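Local coordinates for protein erythromycin dehydratase (Saccharopolyspora erythraea, PDB 3EL6) that probably catalyses the dehydration of a hydroxyacyl intermediate during erythromycin assembly, as a double-hotdog dehydratase domain of a polyketide synthase, at residues D180-G185 and T236-A241; Q63-E68 and E221-H226; D231-T236 and M279-T284. All blocks are in the same frame, centred on the assembly; numbering follows the deposited sequence.

Contact 1: residues D180-G185 and T236-A241; sequences DDHYDG and TLSLGA
His-182 meets Ser-238 and Leu-239 with one corner of its imidazole ring. The ring carbon CE1 of His-182 lies 3.1 Å from OG of Ser-238, which sits at the ring edge, near the ring plane. CD2 of Leu-239 approaches the same carbon, His-182 CE1, obliquely at 3.5 Å. The side chains of His-182 and Leu-239 cross at about a right angle, and Leu-239 touches with one methyl branch. His-182 can reach this far because its CG is anti to the backbone N (chi1 176°), which carries the ring across the gap from the first turn of helix 182-188. Ser-238 holds OG between its own backbone N and carbonyl carbon (chi1 77°). There it hydrogen-bonds to the carbonyl O of Gln-235. Behind the histidine, CD2 of His-182 rests 3.6 Å above the ring plane of Tyr-183, over the ring centre. Tyr-183 OH hydrogen-bonds to Gln-235 OE1 and Leu-200 N. Leu-239 also packs on Leu-179 and Ala-203. The contact therefore joins helix 182-188 to the turn after helix 227-235 near the surface. The bond to Gln-235 O helps fix Ser-238 OG at the imidazole edge, and the methyl of Leu-239 adds an apolar contact.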
ATOM      1  N   ASP A 180       9.249  43.003 -17.869  1.00 35.67           N
ATOM      2  CA  ASP A 180      10.698  43.202 -17.756  1.00 38.25           C
ATOM      3  C   ASP A 180      11.297  43.029 -16.360  1.00 38.31           C
ATOM      4  O   ASP A 180      12.266  42.266 -16.176  1.00 38.84           O
ATOM      5  CB  ASP A 180      11.097  44.516 -18.438  1.00 39.73           C
ATOM      6  CG  ASP A 180      10.343  44.706 -19.734  1.00 45.00           C
ATOM      7  OD1 ASP A 180       9.282  45.397 -19.754  1.00 43.27           O
ATOM      8  OD2 ASP A 180      10.767  44.066 -20.727  1.00 54.64           O
ATOM      9  N   ASP A 181      10.774  43.698 -15.360  1.00 38.00           N
ATOM     10  CA  ASP A 181      11.390  43.456 -14.056  1.00 39.14           C
ATOM     11  C   ASP A 181      10.489  42.593 -13.171  1.00 36.90           C
ATOM     12  O   ASP A 181      10.521  42.691 -11.945  1.00 36.20           O
ATOM     13  CB  ASP A 181      11.706  44.769 -13.355  1.00 41.58           C
ATOM     14  CG  ASP A 181      10.528  45.710 -13.371  1.00 48.83           C
ATOM     15  OD1 ASP A 181       9.416  45.252 -12.955  1.00 55.36           O
ATOM     16  OD2 ASP A 181      10.716  46.884 -13.824  1.00 55.89           O
ATOM     17  N   HIS A 182       9.661  41.774 -13.806  1.00 35.02           N
ATOM     18  CA  HIS A 182       8.736  40.928 -13.029  1.00 33.19           C
ATOM     19  C   HIS A 182       9.508  40.055 -12.036  1.00 31.98           C
ATOM     20  O   HIS A 182       9.207  40.069 -10.855  1.00 31.99           O
ATOM     21  CB  HIS A 182       7.879  40.055 -13.969  1.00 33.23           C
ATOM     22  CG  HIS A 182       6.980  39.105 -13.232  1.00 32.41           C
ATOM     23  ND1 HIS A 182       5.829  39.513 -12.602  1.00 32.45           N
ATOM     24  CD2 HIS A 182       7.113  37.783 -12.955  1.00 32.41           C
ATOM     25  CE1 HIS A 182       5.255  38.472 -12.004  1.00 33.45           C
ATOM     26  NE2 HIS A 182       6.019  37.409 -12.206  1.00 28.93           N
ATOM     27  N   TYR A 183      10.500  39.303 -12.520  1.00 31.17           N
ATOM     28  CA  TYR A 183      11.216  38.326 -11.672  1.00 31.99           C
ATOM     29  C   TYR A 183      12.198  39.023 -10.731  1.00 34.59           C
ATOM     30  O   TYR A 183      12.438  38.568  -9.599  1.00 33.68           O
ATOM     31  CB  TYR A 183      11.882  37.223 -12.518  1.00 31.45           C
ATOM     32  CG  TYR A 183      10.843  36.268 -13.098  1.00 29.02           C
ATOM     33  CD1 TYR A 183      10.151  35.376 -12.257  1.00 26.18           C
ATOM     34  CD2 TYR A 183      10.496  36.318 -14.456  1.00 25.63           C
ATOM     35  CE1 TYR A 183       9.147  34.532 -12.769  1.00 26.68           C
ATOM     36  CE2 TYR A 183       9.487  35.470 -14.984  1.00 26.60           C
ATOM     37  CZ  TYR A 183       8.835  34.580 -14.118  1.00 25.69           C
ATOM     38  OH  TYR A 183       7.874  33.773 -14.627  1.00 24.64           O
ATOM     39  N   ASP A 184      12.735  40.159 -11.196  1.00 36.92           N
ATOM     40  CA  ASP A 184      13.580  41.018 -10.346  1.00 40.13           C
ATOM     41  C   ASP A 184      12.781  41.516  -9.162  1.00 39.73           C
ATOM     42  O   ASP A 184      13.205  41.386  -8.016  1.00 40.99           O
ATOM     43  CB  ASP A 184      14.134  42.209 -11.132  1.00 41.46           C
ATOM     44  CG  ASP A 184      15.135  41.799 -12.202  1.00 46.10           C
ATOM     45  OD1 ASP A 184      15.857  40.802 -11.990  1.00 50.73           O
ATOM     46  OD2 ASP A 184      15.207  42.487 -13.272  1.00 52.65           O
ATOM     47  N   GLY A 185      11.620  42.093  -9.438  1.00 40.51           N
ATOM     48  CA  GLY A 185      10.700  42.516  -8.393  1.00 40.26           C
ATOM     49  C   GLY A 185      10.429  41.398  -7.391  1.00 40.90           C
ATOM     50  O   GLY A 185      10.514  41.596  -6.163  1.00 40.59           O
ATOM     51  N   THR A 236       0.585  33.106 -12.876  1.00 25.56           N
ATOM     52  CA  THR A 236      -0.222  34.146 -13.484  1.00 28.32           C
ATOM     53  C   THR A 236      -1.007  34.915 -12.409  1.00 28.98           C
ATOM     54  O   THR A 236      -1.436  36.064 -12.642  1.00 28.38           O
ATOM     55  CB  THR A 236      -1.145  33.628 -14.567  1.00 28.95           C
ATOM     56  OG1 THR A 236      -2.098  32.733 -13.980  1.00 30.15           O
ATOM     57  CG2 THR A 236      -0.347  32.848 -15.679  1.00 29.74           C
ATOM     58  N   LEU A 237      -1.236  34.294 -11.235  1.00 28.89           N
ATOM     59  CA  LEU A 237      -1.987  34.981 -10.188  1.00 30.16           C
ATOM     60  C   LEU A 237      -1.246  36.213  -9.690  1.00 31.73           C
ATOM     61  O   LEU A 237      -1.871  37.133  -9.130  1.00 33.40           O
ATOM     62  CB  LEU A 237      -2.299  34.057  -8.994  1.00 28.85           C
ATOM     63  CG  LEU A 237      -3.631  33.264  -9.151  1.00 31.59           C
ATOM     64  CD1 LEU A 237      -3.655  32.391 -10.353  1.00 26.73           C
ATOM     65  CD2 LEU A 237      -3.978  32.412  -7.862  1.00 30.06           C
ATOM     66  N   SER A 238       0.074  36.248  -9.867  1.00 32.18           N
ATOM     67  CA  SER A 238       0.845  37.406  -9.449  1.00 33.20           C
ATOM     68  C   SER A 238       0.633  38.632 -10.354  1.00 34.86           C
ATOM     69  O   SER A 238       0.985  39.753  -9.968  1.00 35.28           O
ATOM     70  CB  SER A 238       2.339  37.069  -9.354  1.00 34.12           C
ATOM     71  OG  SER A 238       2.939  37.013 -10.657  1.00 34.74           O
ATOM     72  N   LEU A 239       0.044  38.431 -11.525  1.00 34.55           N
ATOM     73  CA  LEU A 239      -0.106  39.505 -12.517  1.00 36.05           C
ATOM     74  C   LEU A 239      -1.431  40.272 -12.406  1.00 38.01           C
ATOM     75  O   LEU A 239      -1.631  41.282 -13.096  1.00 38.19           O
ATOM     76  CB  LEU A 239       0.011  38.936 -13.930  1.00 33.63           C
ATOM     77  CG  LEU A 239       1.338  38.235 -14.260  1.00 33.87           C
ATOM     78  CD1 LEU A 239       1.303  37.652 -15.673  1.00 29.51           C
ATOM     79  CD2 LEU A 239       2.510  39.199 -14.074  1.00 33.19           C
ATOM     80  N   GLY A 240      -2.343  39.772 -11.576  1.00 39.86           N
ATOM     81  CA  GLY A 240      -3.693  40.326 -11.500  1.00 43.00           C
ATOM     82  C   GLY A 240      -3.866  41.151 -10.240  1.00 45.47           C
ATOM     83  O   GLY A 240      -2.878  41.500  -9.574  1.00 45.40           O
ATOM     84  N   ALA A 241      -5.117  41.447  -9.902  1.00 48.80           N
ATOM     85  CA  ALA A 241      -5.426  42.191  -8.678  1.00 52.09           C
ATOM     86  C   ALA A 241      -4.851  41.466  -7.467  1.00 54.31           C
ATOM     87  O   ALA A 241      -4.746  42.032  -6.386  1.00 54.85           O
ATOM     88  CB  ALA A 241      -6.927  42.372  -8.522  1.00 52.08           C
TER

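Contact 2: residues Q63-E68 and E221-H226; sequences QPWLAE and EGYAFH
A water joins Trp-65 and Tyr-223. It lies 2.6 Å from Tyr-223 OH and accepts a hydrogen bond of 3.1 Å from Trp-65 NE1. It sits at the edge of both rings, in their planes. The direct approach is looser: Tyr-223 OH comes to 3.7 Å from Trp-65 CZ2, again at the indole edge. The two side chains slide past each other in opposite directions. Trp-65 has CG between its backbone N and carbonyl carbon (chi1 45°), which turns the indole edge to the tyrosine. One indole face is packed by its own segment, with CB of Gln-63 3.6 Å above the ring plane, toward the rim, and CG of Leu-66 on the same face. His-226 adds a third aromatic group. Its ring and the five-membered ring of Trp-65 are oblique, with planes at 54°. Tyr-223 CZ lies over the rim of one His-226 face. His-226 is the N-cap of helix 227-235, and its ND1 takes a hydrogen bond from Val-228 N, which helps fix the ring. Tyr-223 also makes an edge-to-face pair with His-37. The contact joins the loop before strand 69-71 to the loop leading into helix 227-235, and so probably links the two halves of the double hotdog. The bridging water gives the indole N-H a polar partner and shares it with the phenol hydroxyl, where Tyr-223 OH reaches the indole edge.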
ATOM      1  N   GLN A  63      16.728  16.375 -10.306  1.00 30.94           N
ATOM      2  CA  GLN A  63      15.853  17.427 -10.873  1.00 28.60           C
ATOM      3  C   GLN A  63      16.452  18.801 -10.534  1.00 25.90           C
ATOM      4  O   GLN A  63      16.112  19.435  -9.534  1.00 24.24           O
ATOM      5  CB  GLN A  63      14.457  17.292 -10.258  1.00 30.57           C
ATOM      6  CG  GLN A  63      13.657  16.063 -10.684  1.00 32.53           C
ATOM      7  CD  GLN A  63      13.927  14.826  -9.813  1.00 33.85           C
ATOM      8  OE1 GLN A  63      13.986  14.907  -8.568  1.00 32.81           O
ATOM      9  NE2 GLN A  63      14.056  13.676 -10.461  1.00 35.66           N
ATOM     10  N   PRO A  64      17.424  19.262 -11.345  1.00 25.38           N
ATOM     11  CA  PRO A  64      18.171  20.432 -10.876  1.00 24.75           C
ATOM     12  C   PRO A  64      17.293  21.660 -10.716  1.00 23.36           C
ATOM     13  O   PRO A  64      17.604  22.562  -9.960  1.00 23.57           O
ATOM     14  CB  PRO A  64      19.279  20.645 -11.962  1.00 24.69           C
ATOM     15  CG  PRO A  64      19.447  19.297 -12.611  1.00 28.41           C
ATOM     16  CD  PRO A  64      18.110  18.493 -12.402  1.00 25.48           C
ATOM     17  N   TRP A  65      16.163  21.703 -11.412  1.00 22.91           N
ATOM     18  CA  TRP A  65      15.277  22.847 -11.267  1.00 23.33           C
ATOM     19  C   TRP A  65      14.750  23.002  -9.882  1.00 23.77           C
ATOM     20  O   TRP A  65      14.337  24.064  -9.497  1.00 23.82           O
ATOM     21  CB  TRP A  65      14.096  22.750 -12.263  1.00 21.84           C
ATOM     22  CG  TRP A  65      13.432  21.370 -12.358  1.00 22.78           C
ATOM     23  CD1 TRP A  65      13.704  20.396 -13.237  1.00 24.87           C
ATOM     24  CD2 TRP A  65      12.344  20.876 -11.532  1.00 21.17           C
ATOM     25  NE1 TRP A  65      12.863  19.306 -13.019  1.00 23.69           N
ATOM     26  CE2 TRP A  65      12.020  19.599 -11.987  1.00 22.14           C
ATOM     27  CE3 TRP A  65      11.624  21.418 -10.456  1.00 24.57           C
ATOM     28  CZ2 TRP A  65      10.989  18.817 -11.408  1.00 20.99           C
ATOM     29  CZ3 TRP A  65      10.589  20.622  -9.871  1.00 25.86           C
ATOM     30  CH2 TRP A  65      10.299  19.371 -10.366  1.00 23.03           C
ATOM     31  N   LEU A  66      14.779  21.936  -9.090  1.00 26.21           N
ATOM     32  CA  LEU A  66      14.390  22.105  -7.668  1.00 27.38           C
ATOM     33  C   LEU A  66      15.201  23.211  -6.951  1.00 29.01           C
ATOM     34  O   LEU A  66      14.708  23.974  -6.066  1.00 30.43           O
ATOM     35  CB  LEU A  66      14.452  20.740  -6.972  1.00 27.31           C
ATOM     36  CG  LEU A  66      13.280  19.820  -7.359  1.00 29.83           C
ATOM     37  CD1 LEU A  66      13.567  18.350  -6.999  1.00 31.62           C
ATOM     38  CD2 LEU A  66      11.955  20.295  -6.700  1.00 29.22           C
ATOM     39  N   ALA A  67      16.445  23.364  -7.374  1.00 28.37           N
ATOM     40  CA  ALA A  67      17.295  24.324  -6.694  1.00 28.68           C
ATOM     41  C   ALA A  67      16.904  25.765  -7.049  1.00 29.49           C
ATOM     42  O   ALA A  67      17.353  26.740  -6.384  1.00 29.83           O
ATOM     43  CB  ALA A  67      18.761  24.053  -7.078  1.00 29.00           C
ATOM     44  N   GLU A  68      16.074  25.928  -8.089  1.00 27.16           N
ATOM     45  CA  GLU A  68      15.743  27.291  -8.588  1.00 27.21           C
ATOM     46  C   GLU A  68      14.408  27.879  -8.122  1.00 26.96           C
ATOM     47  O   GLU A  68      13.923  28.857  -8.695  1.00 26.23           O
ATOM     48  CB  GLU A  68      15.846  27.310 -10.118  1.00 26.14           C
ATOM     49  CG  GLU A  68      17.281  27.009 -10.554  1.00 30.80           C
ATOM     50  CD  GLU A  68      17.653  27.483 -11.917  1.00 33.56           C
ATOM     51  OE1 GLU A  68      16.737  27.644 -12.777  1.00 32.69           O
ATOM     52  OE2 GLU A  68      18.899  27.623 -12.143  1.00 30.44           O
ATOM     53  N   GLU A 221       9.742  12.957 -20.116  1.00 48.41           N
ATOM     54  CA  GLU A 221       8.338  12.705 -20.355  1.00 46.22           C
ATOM     55  C   GLU A 221       7.787  11.945 -19.133  1.00 42.70           C
ATOM     56  O   GLU A 221       8.529  11.362 -18.308  1.00 41.14           O
ATOM     57  CB  GLU A 221       8.101  11.948 -21.680  1.00 48.07           C
ATOM     58  CG  GLU A 221       6.565  11.694 -22.082  1.00 52.37           C
ATOM     59  CD  GLU A 221       5.595  12.950 -22.042  1.00 55.74           C
ATOM     60  OE1 GLU A 221       5.186  13.398 -20.947  1.00 55.79           O
ATOM     61  OE2 GLU A 221       5.188  13.431 -23.124  1.00 57.80           O
ATOM     62  N   GLY A 222       6.483  11.930 -19.024  1.00 38.11           N
ATOM     63  CA  GLY A 222       5.897  11.069 -18.029  1.00 34.88           C
ATOM     64  C   GLY A 222       5.236  11.866 -16.942  1.00 30.48           C
ATOM     65  O   GLY A 222       4.499  11.285 -16.154  1.00 31.51           O
ATOM     66  N   TYR A 223       5.419  13.186 -16.930  1.00 28.03           N
ATOM     67  CA  TYR A 223       4.619  14.018 -16.004  1.00 26.10           C
ATOM     68  C   TYR A 223       3.153  14.059 -16.450  1.00 26.40           C
ATOM     69  O   TYR A 223       2.868  13.942 -17.648  1.00 25.94           O
ATOM     70  CB  TYR A 223       5.125  15.453 -15.868  1.00 25.87           C
ATOM     71  CG  TYR A 223       6.491  15.572 -15.254  1.00 23.62           C
ATOM     72  CD1 TYR A 223       6.659  15.470 -13.895  1.00 23.42           C
ATOM     73  CD2 TYR A 223       7.618  15.805 -16.042  1.00 25.50           C
ATOM     74  CE1 TYR A 223       7.907  15.573 -13.299  1.00 26.43           C
ATOM     75  CE2 TYR A 223       8.884  15.910 -15.441  1.00 25.93           C
ATOM     76  CZ  TYR A 223       9.001  15.797 -14.092  1.00 28.07           C
ATOM     77  OH  TYR A 223      10.228  15.920 -13.498  1.00 31.41           O
ATOM     78  N   ALA A 224       2.232  14.261 -15.500  1.00 25.88           N
ATOM     79  CA  ALA A 224       0.822  14.410 -15.865  1.00 25.27           C
ATOM     80  C   ALA A 224       0.667  15.812 -16.380  1.00 24.97           C
ATOM     81  O   ALA A 224       0.140  16.001 -17.464  1.00 24.49           O
ATOM     82  CB  ALA A 224      -0.101  14.175 -14.656  1.00 26.02           C
ATOM     83  N   PHE A 225       1.170  16.784 -15.625  1.00 23.65           N
ATOM     84  CA  PHE A 225       1.299  18.198 -16.067  1.00 24.86           C
ATOM     85  C   PHE A 225       2.651  18.648 -15.475  1.00 24.48           C
ATOM     86  O   PHE A 225       2.771  18.829 -14.267  1.00 24.47           O
ATOM     87  CB  PHE A 225       0.202  19.077 -15.451  1.00 23.64           C
ATOM     88  CG  PHE A 225       0.054  20.466 -16.114  1.00 28.45           C
ATOM     89  CD1 PHE A 225      -1.163  20.842 -16.686  1.00 30.35           C
ATOM     90  CD2 PHE A 225       1.121  21.380 -16.141  1.00 24.81           C
ATOM     91  CE1 PHE A 225      -1.325  22.123 -17.295  1.00 29.05           C
ATOM     92  CE2 PHE A 225       0.986  22.661 -16.720  1.00 27.67           C
ATOM     93  CZ  PHE A 225      -0.221  23.033 -17.319  1.00 25.68           C
ATOM     94  N   HIS A 226       3.660  18.817 -16.314  1.00 23.26           N
ATOM     95  CA  HIS A 226       5.005  19.197 -15.809  1.00 20.32           C
ATOM     96  C   HIS A 226       4.963  20.216 -14.702  1.00 19.44           C
ATOM     97  O   HIS A 226       4.410  21.325 -14.864  1.00 21.25           O
ATOM     98  CB  HIS A 226       5.872  19.752 -16.991  1.00 21.40           C
ATOM     99  CG  HIS A 226       7.339  19.751 -16.675  1.00 20.94           C
ATOM    100  ND1 HIS A 226       7.864  20.479 -15.651  1.00 24.67           N
ATOM    101  CD2 HIS A 226       8.364  19.011 -17.187  1.00 25.11           C
ATOM    102  CE1 HIS A 226       9.168  20.247 -15.564  1.00 26.14           C
ATOM    103  NE2 HIS A 226       9.495  19.360 -16.496  1.00 25.09           N
TER
HETATM  104  O   HOH W   1      12.298  16.844 -14.809  1.00 40.24           O

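Contact 3: residues D231-T236 and M279-T284; sequences DAVAQT and MALRVT
Val-233 places CG1 anti to its backbone N (chi1 169°), while Leu-281 holds CG anti to its carbonyl carbon (chi1 -66°). These torsions bring the helix valine and the strand leucine together, with Val-233 CG1 3.8 Å from Leu-281 CD1. The same methyl, Val-233 CG1, meets CG2 of Val-283 tip to tip at 4.0 Å. It therefore touches two residues that point to the same side of strand 278-284. The other leucine branch turns toward Thr-236, where Leu-281 CD2 lies 3.6 Å from Thr-236 OG1. That hydroxyl donates to the carbonyl O of Val-233 over 2.8 Å, nearly in line with the carbonyl bond (175°). Val-233 O also accepts from Thr-236 N, so two donors of one residue hold it. Elsewhere on the helix, Gln-235 NE2 donates to Asp-231 OD2 at 3.0 Å, with OD2 close to the amide plane of Gln-235, and also to Phe-197 O. Val-294 and Ala-271, on the two flanking strands, pack against Leu-281. The arrangement is that of a hotdog fold, in which antiparallel strands wrap a helix. The Thr-236 hydroxyl is satisfied by Val-233 O beside the Leu-281 methyl. The buried interface is otherwise methyl packing, with no hydrogen bond between the two segments.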
ATOM      1  N   ASP A 231       3.638  25.274 -12.084  1.00 22.12           N
ATOM      2  CA  ASP A 231       3.908  26.397 -11.177  1.00 23.32           C
ATOM      3  C   ASP A 231       3.850  27.739 -11.923  1.00 22.63           C
ATOM      4  O   ASP A 231       3.395  28.731 -11.377  1.00 22.50           O
ATOM      5  CB  ASP A 231       5.297  26.299 -10.534  1.00 22.55           C
ATOM      6  CG  ASP A 231       5.568  27.430  -9.600  1.00 28.78           C
ATOM      7  OD1 ASP A 231       5.124  27.337  -8.442  1.00 29.45           O
ATOM      8  OD2 ASP A 231       6.200  28.453 -10.006  1.00 32.62           O
ATOM      9  N   ALA A 232       4.370  27.759 -13.144  1.00 23.18           N
ATOM     10  CA  ALA A 232       4.346  29.004 -13.955  1.00 23.74           C
ATOM     11  C   ALA A 232       2.880  29.373 -14.366  1.00 23.40           C
ATOM     12  O   ALA A 232       2.492  30.541 -14.425  1.00 24.62           O
ATOM     13  CB  ALA A 232       5.246  28.850 -15.141  1.00 23.22           C
ATOM     14  N   VAL A 233       2.035  28.384 -14.591  1.00 23.70           N
ATOM     15  CA  VAL A 233       0.585  28.672 -14.719  1.00 24.07           C
ATOM     16  C   VAL A 233       0.015  29.352 -13.488  1.00 23.97           C
ATOM     17  O   VAL A 233      -0.691  30.353 -13.607  1.00 24.39           O
ATOM     18  CB  VAL A 233      -0.207  27.382 -14.994  1.00 24.20           C
ATOM     19  CG1 VAL A 233      -1.684  27.617 -14.856  1.00 26.41           C
ATOM     20  CG2 VAL A 233       0.148  26.857 -16.369  1.00 25.52           C
ATOM     21  N   ALA A 234       0.322  28.830 -12.304  1.00 22.77           N
ATOM     22  CA  ALA A 234      -0.069  29.473 -11.062  1.00 23.58           C
ATOM     23  C   ALA A 234       0.569  30.837 -10.882  1.00 24.37           C
ATOM     24  O   ALA A 234       0.011  31.739 -10.205  1.00 24.07           O
ATOM     25  CB  ALA A 234       0.283  28.539  -9.852  1.00 23.86           C
ATOM     26  N   GLN A 235       1.755  31.016 -11.461  1.00 24.27           N
ATOM     27  CA  GLN A 235       2.381  32.357 -11.390  1.00 24.61           C
ATOM     28  C   GLN A 235       1.525  33.459 -12.004  1.00 25.67           C
ATOM     29  O   GLN A 235       1.713  34.608 -11.660  1.00 25.81           O
ATOM     30  CB  GLN A 235       3.773  32.378 -12.010  1.00 24.62           C
ATOM     31  CG  GLN A 235       4.875  31.689 -11.202  1.00 23.96           C
ATOM     32  CD  GLN A 235       6.165  31.706 -12.017  1.00 27.99           C
ATOM     33  OE1 GLN A 235       6.452  32.715 -12.659  1.00 26.51           O
ATOM     34  NE2 GLN A 235       6.889  30.565 -12.073  1.00 25.46           N
ATOM     35  N   THR A 236       0.585  33.106 -12.876  1.00 25.56           N
ATOM     36  CA  THR A 236      -0.222  34.146 -13.484  1.00 28.32           C
ATOM     37  C   THR A 236      -1.007  34.915 -12.409  1.00 28.98           C
ATOM     38  O   THR A 236      -1.436  36.064 -12.642  1.00 28.38           O
ATOM     39  CB  THR A 236      -1.145  33.628 -14.567  1.00 28.95           C
ATOM     40  OG1 THR A 236      -2.098  32.733 -13.980  1.00 30.15           O
ATOM     41  CG2 THR A 236      -0.347  32.848 -15.679  1.00 29.74           C
ATOM     42  N   MET A 279      -8.264  32.585  -7.962  1.00 29.02           N
ATOM     43  CA  MET A 279      -8.614  32.748  -9.358  1.00 28.25           C
ATOM     44  C   MET A 279      -8.852  31.407  -9.973  1.00 26.84           C
ATOM     45  O   MET A 279      -8.268  30.412  -9.499  1.00 27.19           O
ATOM     46  CB  MET A 279      -7.480  33.436 -10.168  1.00 28.00           C
ATOM     47  CG  MET A 279      -7.090  34.844  -9.630  1.00 31.55           C
ATOM     48  SD  MET A 279      -5.978  35.763 -10.772  1.00 33.93           S
ATOM     49  CE  MET A 279      -7.161  36.271 -12.054  1.00 33.62           C
ATOM     50  N   ALA A 280      -9.666  31.377 -11.032  1.00 25.33           N
ATOM     51  CA  ALA A 280      -9.939  30.176 -11.826  1.00 25.42           C
ATOM     52  C   ALA A 280      -8.954  30.169 -12.968  1.00 25.55           C
ATOM     53  O   ALA A 280      -8.552  31.220 -13.428  1.00 25.50           O
ATOM     54  CB  ALA A 280     -11.316  30.219 -12.389  1.00 26.92           C
ATOM     55  N   LEU A 281      -8.564  29.002 -13.435  1.00 24.04           N
ATOM     56  CA  LEU A 281      -7.591  28.966 -14.511  1.00 24.21           C
ATOM     57  C   LEU A 281      -8.101  28.142 -15.650  1.00 23.18           C
ATOM     58  O   LEU A 281      -8.661  27.054 -15.471  1.00 24.33           O
ATOM     59  CB  LEU A 281      -6.262  28.366 -13.996  1.00 23.33           C
ATOM     60  CG  LEU A 281      -5.479  29.148 -12.962  1.00 24.61           C
ATOM     61  CD1 LEU A 281      -4.352  28.339 -12.303  1.00 23.08           C
ATOM     62  CD2 LEU A 281      -4.832  30.397 -13.661  1.00 26.57           C
ATOM     63  N   ARG A 282      -7.860  28.594 -16.871  1.00 21.78           N
ATOM     64  CA  ARG A 282      -8.212  27.801 -18.000  1.00 22.43           C
ATOM     65  C   ARG A 282      -6.984  27.704 -18.877  1.00 23.64           C
ATOM     66  O   ARG A 282      -6.438  28.742 -19.242  1.00 25.06           O
ATOM     67  CB  ARG A 282      -9.328  28.511 -18.791  1.00 23.40           C
ATOM     68  CG  ARG A 282      -9.803  27.705 -19.972  1.00 25.50           C
ATOM     69  CD  ARG A 282     -11.245  28.078 -20.350  1.00 33.39           C
ATOM     70  NE  ARG A 282     -11.828  27.133 -21.322  1.00 37.23           N
ATOM     71  CZ  ARG A 282     -12.618  26.109 -21.013  1.00 42.42           C
ATOM     72  NH1 ARG A 282     -12.953  25.864 -19.739  1.00 42.63           N
ATOM     73  NH2 ARG A 282     -13.067  25.308 -21.990  1.00 46.25           N
ATOM     74  N   VAL A 283      -6.541  26.502 -19.195  1.00 21.98           N
ATOM     75  CA  VAL A 283      -5.245  26.310 -19.790  1.00 22.12           C
ATOM     76  C   VAL A 283      -5.452  25.610 -21.122  1.00 22.13           C
ATOM     77  O   VAL A 283      -6.068  24.506 -21.180  1.00 21.70           O
ATOM     78  CB  VAL A 283      -4.311  25.387 -18.903  1.00 21.16           C
ATOM     79  CG1 VAL A 283      -2.964  25.175 -19.635  1.00 21.15           C
ATOM     80  CG2 VAL A 283      -4.137  25.995 -17.498  1.00 21.32           C
ATOM     81  N   THR A 284      -4.978  26.228 -22.205  1.00 20.20           N
ATOM     82  CA  THR A 284      -5.071  25.602 -23.541  1.00 22.09           C
ATOM     83  C   THR A 284      -3.727  25.429 -24.222  1.00 22.80           C
ATOM     84  O   THR A 284      -2.751  26.051 -23.783  1.00 23.71           O
ATOM     85  CB  THR A 284      -5.928  26.467 -24.510  1.00 23.14           C
ATOM     86  OG1 THR A 284      -5.464  27.821 -24.440  1.00 24.40           O
ATOM     87  CG2 THR A 284      -7.382  26.508 -24.023  1.00 22.35           C
TER

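Overall arrangement
Along the chain the order is 63-68, 180-185, 221-226, 231-236 running into 236-241, and 279-284. Contact 2 closes before contact 3 opens, while contact 1 crosses both. Helix 227-235 relates them: segment 221-226 of contact 2 leads into its start, segment 231-236 of contact 3 lies on it, and segment 236-241 of contact 1 follows it. Contacts 1 and 3 have centres about 13 Å apart and share Thr-236. Leu-237 also packs on Met-279 and Leu-281. Contacts 2 and 3 have centres about 17 Å apart, linked by Phe-225 against Val-233 and Val-283. Contacts 1 and 2, with centres about 22 Å apart, do not touch. Together they place this helix between hotdog strands and the loops at its two ends.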